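Local coordinates for protein lectin 2 (Agrocybe aegerita, PDB 4TQJ) that binds sugars as a fungal lectin, specifically recognising non-reducing terminal N-acetylglucosamine, at residues G23-I31 with F41-A51; L345-I353 with V363-F372. The protein carries 1 engineered substitution. All coordinates share one frame; numbering follows the deposited sequence.

Contact 1. Residues G23-I31 with F41-A51; sequences GFGLDGVVI and FLAVKNFAQNA
Backbone hydrogen bonds between V29, I31 and the strand F41-V44 show how an antiparallel hairpin can take up an irregular register. I31 and F41 form a hydrogen-bonded pair, I31 N reaching F41 O at 2.8 Å. Two residues earlier, past the non-hydrogen-bonded pair V30/L42, V29 N donates to V44 O (2.9 Å) while V29 O receives the amide of A43, so A43 and V44 both face V29: a beta bulge. Beyond the strands, N50 N meets L26 O at 2.7 Å, joining the turn at L26-D27 to the type I turn A48-A51. A water extends this tie, accepting from Q49 N and lying 2.8 Å from G25 O.

Close van der Waals fit marks G28. The methyl CB of A48 sits tightly, 3.1 Å from G28 N, and G28 CA makes CA-H...O contacts with V44 O and N46 O.

Apolar contacts gather round F47. Its CB lies in the plane of the F24 ring, at the edge, 3.7 Å from F24 CD1. V29 has CG1 anti to the backbone N (chi1 -174°), which leaves CG2 to lean on F47 CB at 3.8 Å. On the same face, I31 CG1 touches A43 CB.

Strand 41-44 is the outer edge of a four-stranded sheet, followed inward by 28-32, 20-25 and the C-terminal strand 395-399; I74 of the neighbouring strand 73-77 packs against F24, V29 and F47.

Contact 2. Residues L345-I353 with V363-F372; sequences LTGDGCADI and VSYNDGKGNF
The carboxylate of D352 and the amide of N366 hold this contact together, each gripping backbone on two sides. D352 OD1 accepts N366 N at 2.8 Å, and D352 OD2 accepts L345 N at 2.7 Å; both oxygens use their anti lone pairs, so the carboxylate is fixed in rotation between the two segments. N366 answers with its side chain, whose amide plane stands 82° from that carboxylate. With CG anti to the backbone N (chi1 -167°), ND2 reaches A351 O at 3.0 Å, its partner lying in the amide plane, and it also donates to L290 O. N366 OD1 faces its own loop, where it receives G368 N in an Asx turn and, in addition, G370 N.

A water bridges D348 and N366, 2.8 Å from D348 OD2 and close to N366 O, with more oxygens around it than protons to give. Further out, I353 and S364 form an antiparallel hydrogen-bonded pair, with S364 N to I353 O at 2.8 Å.

Packing flanks this polar centre. I353 CD1 lies over one face of the F372 ring, 3.8 Å from the centroid and 27° off the normal, a CH-pi contact. L345 CD1 and V363 CG2 meet tip to tip at 3.5 Å, and T346 CG2 touches Y365 CD1 at 3.6 Å. D352 CG lies at the edge of the Y365 ring; Y365 also packs on V36 of the second subunit.

D344 brings a further carboxylate close to those of D348 and D352, which may raise their proton affinity. The aspartate- and glycine-rich sequence recalls the calcium loops of FG-GAP repeats in integrins, but the position among these acids is modelled as water; the amides of L345, C350 (on D348, an Asx turn), T346 and G349 (both on D344) probably offset part of the charge.

Contact 1 comes first along the chain and closes before contact 2 opens; their centres lie 29 Å apart, and their nearest atoms about 12 Å, without touching. Each joins two successive strands of a different four-stranded antiparallel sheet, consistent with separate blades of a beta-propeller. The two sheets are assembled differently: that of 339-379 is built from consecutive strands, whereas that of 20-44 borrows strand 395-399 from the C-terminus, consistent with a Velcro-like closure of the ring. The sheet of contact 2 is the last made of consecutive strands before 395-399, which pairs with 20-25, so the two sheets are probably neighbouring blades at the point of ring closure.

Contact 1. Residues G23-I31 with F41-A51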
loop_
_atom_site.group_PDB
_atom_site.type_symbol
_atom_site.label_atom_id
_atom_site.label_comp_id
_atom_site.label_asym_id
_atom_site.label_seq_id
_atom_site.Cartn_x
_atom_site.Cartn_y
_atom_site.Cartn_z
ATOM N N GLY A 23 4.193 16.167 1.456
ATOM C CA GLY A 23 4.560 17.540 1.705
ATOM C C GLY A 23 4.734 18.323 0.420
ATOM O O GLY A 23 5.453 17.890 -0.487
ATOM N N PHE A 24 4.065 19.466 0.321
ATOM C CA PHE A 24 4.378 20.411 -0.738
ATOM C C PHE A 24 5.434 21.355 -0.188
ATOM O O PHE A 24 5.115 22.380 0.401
ATOM C CB PHE A 24 3.135 21.170 -1.184
ATOM C CG PHE A 24 2.109 20.295 -1.842
ATOM C CD1 PHE A 24 2.098 20.131 -3.224
ATOM C CD2 PHE A 24 1.185 19.604 -1.076
ATOM C CE1 PHE A 24 1.154 19.313 -3.836
ATOM C CE2 PHE A 24 0.241 18.787 -1.671
ATOM C CZ PHE A 24 0.223 18.636 -3.051
ATOM N N GLY A 25 6.696 20.972 -0.347
ATOM C CA GLY A 25 7.799 21.719 0.227
ATOM C C GLY A 25 8.172 22.895 -0.655
ATOM O O GLY A 25 7.497 23.174 -1.652
ATOM N N LEU A 26 9.252 23.583 -0.296
ATOM C CA LEU A 26 9.679 24.768 -1.033
ATOM C C LEU A 26 10.162 24.433 -2.445
ATOM O O LEU A 26 10.010 25.235 -3.361
ATOM C CB LEU A 26 10.792 25.481 -0.270
ATOM C CG LEU A 26 10.399 25.994 1.111
ATOM C CD1 LEU A 26 11.642 26.498 1.878
ATOM C CD2 LEU A 26 9.308 27.073 0.996
ATOM N N ASP A 27 10.740 23.248 -2.616
ATOM C CA ASP A 27 11.372 22.898 -3.886
ATOM C C ASP A 27 10.606 21.822 -4.648
ATOM O O ASP A 27 11.071 21.320 -5.679
ATOM C CB ASP A 27 12.823 22.454 -3.668
ATOM C CG ASP A 27 13.665 23.499 -2.928
ATOM O OD1 ASP A 27 13.459 24.717 -3.112
ATOM O OD2 ASP A 27 14.556 23.087 -2.166
ATOM N N GLY A 28 9.432 21.465 -4.144
ATOM C CA GLY A 28 8.606 20.486 -4.821
ATOM C C GLY A 28 7.934 19.543 -3.854
ATOM O O GLY A 28 8.057 19.689 -2.641
ATOM N N VAL A 29 7.235 18.566 -4.405
ATOM C CA VAL A 29 6.472 17.604 -3.626
ATOM C C VAL A 29 7.389 16.548 -3.013
ATOM O O VAL A 29 8.090 15.824 -3.721
ATOM C CB VAL A 29 5.430 16.918 -4.520
ATOM C CG1 VAL A 29 4.516 16.005 -3.700
ATOM C CG2 VAL A 29 4.624 17.965 -5.277
ATOM N N VAL A 30 7.390 16.476 -1.687
ATOM C CA VAL A 30 8.197 15.500 -0.973
ATOM C C VAL A 30 7.298 14.409 -0.409
ATOM O O VAL A 30 6.355 14.702 0.316
ATOM C CB VAL A 30 8.965 16.159 0.176
ATOM C CG1 VAL A 30 9.933 15.173 0.780
ATOM C CG2 VAL A 30 9.695 17.398 -0.335
ATOM N N ILE A 31 7.560 13.159 -0.782
ATOM C CA ILE A 31 6.772 12.046 -0.283
ATOM C C ILE A 31 7.507 11.343 0.840
ATOM O O ILE A 31 8.672 10.972 0.691
ATOM C CB ILE A 31 6.466 11.004 -1.386
ATOM C CG1 ILE A 31 5.773 11.663 -2.573
ATOM C CG2 ILE A 31 5.597 9.880 -0.833
ATOM C CD1 ILE A 31 4.403 12.273 -2.247
ATOM N N PHE A 41 11.214 11.744 -0.211
ATOM C CA PHE A 41 11.524 11.528 -1.616
ATOM C C PHE A 41 10.983 12.680 -2.453
ATOM O O PHE A 41 9.773 12.894 -2.526
ATOM C CB PHE A 41 10.926 10.194 -2.072
ATOM C CG PHE A 41 11.073 9.926 -3.539
ATOM C CD1 PHE A 41 9.961 9.614 -4.312
ATOM C CD2 PHE A 41 12.321 9.965 -4.148
ATOM C CE1 PHE A 41 10.091 9.350 -5.672
ATOM C CE2 PHE A 41 12.459 9.712 -5.510
ATOM C CZ PHE A 41 11.346 9.408 -6.270
ATOM N N LEU A 42 11.876 13.435 -3.086
ATOM C CA LEU A 42 11.441 14.526 -3.950
ATOM C C LEU A 42 10.817 13.972 -5.227
ATOM O O LEU A 42 11.521 13.696 -6.196
ATOM C CB LEU A 42 12.604 15.450 -4.284
ATOM C CG LEU A 42 12.259 16.679 -5.129
ATOM C CD1 LEU A 42 11.207 17.524 -4.432
ATOM C CD2 LEU A 42 13.512 17.511 -5.410
ATOM N N ALA A 43 9.494 13.818 -5.226
ATOM C CA ALA A 43 8.812 13.118 -6.313
ATOM C C ALA A 43 8.482 13.972 -7.546
ATOM O O ALA A 43 8.409 13.440 -8.654
ATOM C CB ALA A 43 7.551 12.417 -5.790
ATOM N N VAL A 44 8.279 15.277 -7.351
ATOM C CA VAL A 44 7.894 16.183 -8.435
ATOM C C VAL A 44 8.427 17.586 -8.190
ATOM O O VAL A 44 8.130 18.196 -7.152
ATOM C CB VAL A 44 6.353 16.297 -8.563
ATOM C CG1 VAL A 44 5.980 17.316 -9.635
ATOM C CG2 VAL A 44 5.740 14.949 -8.870
ATOM N N LYS A 45 9.208 18.097 -9.137
ATOM C CA LYS A 45 9.757 19.446 -9.038
ATOM C C LYS A 45 8.754 20.464 -9.552
ATOM O O LYS A 45 8.934 21.064 -10.616
ATOM C CB LYS A 45 11.076 19.558 -9.810
ATOM C CG LYS A 45 12.239 18.839 -9.132
ATOM C CD LYS A 45 13.488 18.817 -10.006
ATOM C CE LYS A 45 14.706 18.334 -9.221
ATOM N NZ LYS A 45 14.485 17.015 -8.567
ATOM N N ASN A 46 7.686 20.642 -8.788
ATOM C CA ASN A 46 6.620 21.545 -9.154
ATOM C C ASN A 46 5.658 21.642 -7.963
ATOM O O ASN A 46 5.932 21.071 -6.915
ATOM C CB ASN A 46 5.917 21.034 -10.414
ATOM C CG ASN A 46 5.336 22.161 -11.259
ATOM O OD1 ASN A 46 4.731 23.095 -10.737
ATOM N ND2 ASN A 46 5.527 22.079 -12.576
ATOM N N PHE A 47 4.557 22.371 -8.110
ATOM C CA PHE A 47 3.597 22.517 -7.018
ATOM C C PHE A 47 4.224 23.130 -5.766
ATOM O O PHE A 47 3.806 22.832 -4.655
ATOM C CB PHE A 47 3.012 21.157 -6.645
ATOM C CG PHE A 47 2.270 20.494 -7.758
ATOM C CD1 PHE A 47 1.012 20.945 -8.131
ATOM C CD2 PHE A 47 2.817 19.406 -8.426
ATOM C CE1 PHE A 47 0.310 20.322 -9.158
ATOM C CE2 PHE A 47 2.125 18.787 -9.451
ATOM C CZ PHE A 47 0.870 19.244 -9.816
ATOM N N ALA A 48 5.210 23.999 -5.945
ATOM C CA ALA A 48 6.006 24.467 -4.818
ATOM C C ALA A 48 6.281 25.974 -4.837
ATOM O O ALA A 48 6.211 26.620 -5.887
ATOM C CB ALA A 48 7.318 23.688 -4.759
ATOM N N GLN A 49 6.599 26.516 -3.662
ATOM C CA GLN A 49 6.944 27.923 -3.498
ATOM C C GLN A 49 8.047 28.321 -4.476
ATOM O O GLN A 49 7.991 29.377 -5.107
ATOM C CB GLN A 49 7.443 28.174 -2.068
ATOM C CG GLN A 49 7.774 29.628 -1.760
ATOM C CD GLN A 49 6.533 30.475 -1.553
ATOM O OE1 GLN A 49 5.429 29.955 -1.407
ATOM N NE2 GLN A 49 6.712 31.789 -1.530
ATOM N N ASN A 50 9.053 27.462 -4.598
ATOM C CA ASN A 50 10.200 27.749 -5.452
ATOM C C ASN A 50 10.313 26.826 -6.657
ATOM O O ASN A 50 11.388 26.681 -7.230
ATOM C CB ASN A 50 11.489 27.735 -4.633
ATOM C CG ASN A 50 11.442 28.710 -3.482
ATOM O OD1 ASN A 50 10.918 29.815 -3.622
ATOM N ND2 ASN A 50 11.974 28.305 -2.327
ATOM N N ALA A 51 9.195 26.217 -7.041
ATOM C CA ALA A 51 9.113 25.459 -8.283
ATOM C C ALA A 51 7.700 25.518 -8.855
ATOM O O ALA A 51 6.834 24.751 -8.450
ATOM C CB ALA A 51 9.536 24.019 -8.055
HETATM O O HOH W 1 5.460 25.118 -1.360
HETATM O O HOH W 2 13.767 24.839 -6.451
#

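Contact 2. Residues L345-I353 with V363-F372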
loop_
_atom_site.group_PDB
_atom_site.type_symbol
_atom_site.label_atom_id
_atom_site.label_comp_id
_atom_site.label_asym_id
_atom_site.label_seq_id
_atom_site.Cartn_x
_atom_site.Cartn_y
_atom_site.Cartn_z
ATOM N N LEU A 345 -1.258 5.019 11.662
ATOM C CA LEU A 345 0.003 4.793 10.968
ATOM C C LEU A 345 0.354 3.309 10.918
ATOM O O LEU A 345 1.333 2.922 10.263
ATOM C CB LEU A 345 1.133 5.532 11.675
ATOM C CG LEU A 345 1.021 7.043 11.728
ATOM C CD1 LEU A 345 2.069 7.624 12.706
ATOM C CD2 LEU A 345 1.185 7.596 10.326
ATOM N N THR A 346 -0.433 2.482 11.613
ATOM C CA THR A 346 -0.002 1.108 11.898
ATOM C C THR A 346 -0.981 -0.006 11.525
ATOM O O THR A 346 -0.746 -1.162 11.861
ATOM C CB THR A 346 0.331 0.930 13.392
ATOM O OG1 THR A 346 -0.887 0.945 14.148
ATOM C CG2 THR A 346 1.250 2.028 13.866
ATOM N N GLY A 347 -2.085 0.339 10.868
ATOM C CA GLY A 347 -3.012 -0.661 10.367
ATOM C C GLY A 347 -3.954 -1.338 11.350
ATOM O O GLY A 347 -4.627 -2.310 10.984
ATOM N N ASP A 348 -4.021 -0.856 12.591
ATOM C CA ASP A 348 -4.918 -1.475 13.557
ATOM C C ASP A 348 -6.247 -0.713 13.742
ATOM O O ASP A 348 -7.051 -1.079 14.584
ATOM C CB ASP A 348 -4.212 -1.695 14.903
ATOM C CG ASP A 348 -3.991 -0.398 15.668
ATOM O OD1 ASP A 348 -4.092 0.683 15.048
ATOM O OD2 ASP A 348 -3.711 -0.461 16.884
ATOM N N GLY A 349 -6.480 0.334 12.953
ATOM C CA GLY A 349 -7.717 1.109 13.063
ATOM C C GLY A 349 -7.815 2.009 14.293
ATOM O O GLY A 349 -8.858 2.613 14.564
ATOM N N CYS A 350 -6.724 2.103 15.043
ATOM C CA CYS A 350 -6.682 2.964 16.220
ATOM C C CYS A 350 -5.692 4.092 15.959
ATOM O O CYS A 350 -4.505 3.843 15.743
ATOM C CB CYS A 350 -6.280 2.155 17.456
ATOM S SG CYS A 350 -7.355 0.734 17.715
ATOM N N ALA A 351 -6.186 5.328 15.941
ATOM C CA ALA A 351 -5.379 6.435 15.432
ATOM C C ALA A 351 -4.154 6.726 16.279
ATOM O O ALA A 351 -4.202 6.706 17.510
ATOM C CB ALA A 351 -6.210 7.690 15.222
ATOM N N ASP A 352 -3.051 7.015 15.603
ATOM C CA ASP A 352 -1.825 7.328 16.288
ATOM C C ASP A 352 -1.617 8.830 16.210
ATOM O O ASP A 352 -2.406 9.551 15.569
ATOM C CB ASP A 352 -0.666 6.566 15.634
ATOM C CG ASP A 352 -0.979 5.093 15.472
ATOM O OD1 ASP A 352 -1.083 4.415 16.511
ATOM O OD2 ASP A 352 -1.165 4.613 14.326
ATOM N N ILE A 353 -0.561 9.307 16.856
ATOM C CA ILE A 353 -0.304 10.734 16.891
ATOM C C ILE A 353 1.074 11.024 16.344
ATOM O O ILE A 353 2.061 10.425 16.776
ATOM C CB ILE A 353 -0.456 11.300 18.318
ATOM C CG1 ILE A 353 -1.943 11.465 18.655
ATOM C CG2 ILE A 353 0.290 12.627 18.449
ATOM C CD1 ILE A 353 -2.249 11.450 20.136
ATOM N N VAL A 363 6.438 10.840 17.118
ATOM C CA VAL A 363 5.271 10.005 16.963
ATOM C C VAL A 363 5.026 9.280 18.273
ATOM O O VAL A 363 5.962 8.955 18.998
ATOM C CB VAL A 363 5.468 9.009 15.777
ATOM C CG1 VAL A 363 6.569 8.021 16.090
ATOM C CG2 VAL A 363 4.183 8.268 15.444
ATOM N N SER A 364 3.760 9.055 18.590
ATOM C CA SER A 364 3.416 8.147 19.663
ATOM C C SER A 364 2.339 7.203 19.158
ATOM O O SER A 364 1.357 7.645 18.567
ATOM C CB SER A 364 2.931 8.922 20.892
ATOM O OG SER A 364 2.297 8.056 21.807
ATOM N N TYR A 365 2.521 5.907 19.391
ATOM C CA TYR A 365 1.605 4.917 18.859
ATOM C C TYR A 365 0.493 4.523 19.815
ATOM O O TYR A 365 0.720 4.320 21.006
ATOM C CB TYR A 365 2.370 3.686 18.364
ATOM C CG TYR A 365 3.354 4.035 17.281
ATOM C CD1 TYR A 365 2.913 4.406 16.020
ATOM C CD2 TYR A 365 4.722 4.043 17.528
ATOM C CE1 TYR A 365 3.805 4.749 15.025
ATOM C CE2 TYR A 365 5.626 4.386 16.538
ATOM C CZ TYR A 365 5.160 4.735 15.287
ATOM O OH TYR A 365 6.043 5.082 14.294
ATOM N N ASN A 366 -0.717 4.431 19.271
ATOM C CA ASN A 366 -1.885 3.973 20.013
ATOM C C ASN A 366 -1.643 2.529 20.392
ATOM O O ASN A 366 -1.031 1.792 19.623
ATOM C CB ASN A 366 -3.121 4.091 19.117
ATOM C CG ASN A 366 -4.422 3.935 19.875
ATOM O OD1 ASN A 366 -4.562 3.066 20.735
ATOM N ND2 ASN A 366 -5.398 4.782 19.544
ATOM N N ASP A 367 -2.093 2.109 21.568
ATOM C CA ASP A 367 -1.820 0.733 21.988
ATOM C C ASP A 367 -2.908 -0.236 21.508
ATOM O O ASP A 367 -2.866 -1.423 21.810
ATOM C CB ASP A 367 -1.608 0.636 23.512
ATOM C CG ASP A 367 -2.896 0.840 24.300
ATOM O OD1 ASP A 367 -2.902 0.538 25.513
ATOM O OD2 ASP A 367 -3.901 1.285 23.704
ATOM N N GLY A 368 -3.870 0.271 20.744
ATOM C CA GLY A 368 -4.982 -0.538 20.288
ATOM C C GLY A 368 -6.198 -0.390 21.189
ATOM O O GLY A 368 -7.259 -0.957 20.918
ATOM N N LYS A 369 -6.039 0.388 22.258
ATOM C CA LYS A 369 -7.095 0.601 23.241
ATOM C C LYS A 369 -7.380 2.080 23.511
ATOM O O LYS A 369 -8.252 2.407 24.313
ATOM C CB LYS A 369 -6.733 -0.097 24.558
ATOM C CG LYS A 369 -6.805 -1.621 24.507
ATOM C CD LYS A 369 -8.233 -2.078 24.278
ATOM C CE LYS A 369 -8.364 -3.574 24.426
ATOM N NZ LYS A 369 -7.416 -4.311 23.545
ATOM N N GLY A 370 -6.645 2.975 22.854
ATOM C CA GLY A 370 -6.829 4.400 23.063
ATOM C C GLY A 370 -5.786 4.989 23.990
ATOM O O GLY A 370 -5.827 6.172 24.326
ATOM N N ASN A 371 -4.851 4.156 24.436
ATOM C CA ASN A 371 -3.746 4.650 25.240
ATOM C C ASN A 371 -2.559 4.851 24.321
ATOM O O ASN A 371 -2.575 4.379 23.183
ATOM C CB ASN A 371 -3.414 3.685 26.387
ATOM C CG ASN A 371 -4.654 3.220 27.130
ATOM O OD1 ASN A 371 -5.362 4.019 27.765
ATOM N ND2 ASN A 371 -4.934 1.926 27.044
ATOM N N PHE A 372 -1.544 5.561 24.798
ATOM C CA PHE A 372 -0.412 5.910 23.952
ATOM C C PHE A 372 0.922 5.499 24.513
ATOM O O PHE A 372 1.138 5.537 25.721
ATOM C CB PHE A 372 -0.442 7.393 23.581
ATOM C CG PHE A 372 -1.527 7.714 22.596
ATOM C CD1 PHE A 372 -1.261 7.721 21.241
ATOM C CD2 PHE A 372 -2.828 7.929 23.023
ATOM C CE1 PHE A 372 -2.274 7.969 20.319
ATOM C CE2 PHE A 372 -3.839 8.189 22.110
ATOM C CZ PHE A 372 -3.557 8.205 20.752
HETATM O O HOH W 3 -1.992 1.719 17.066
#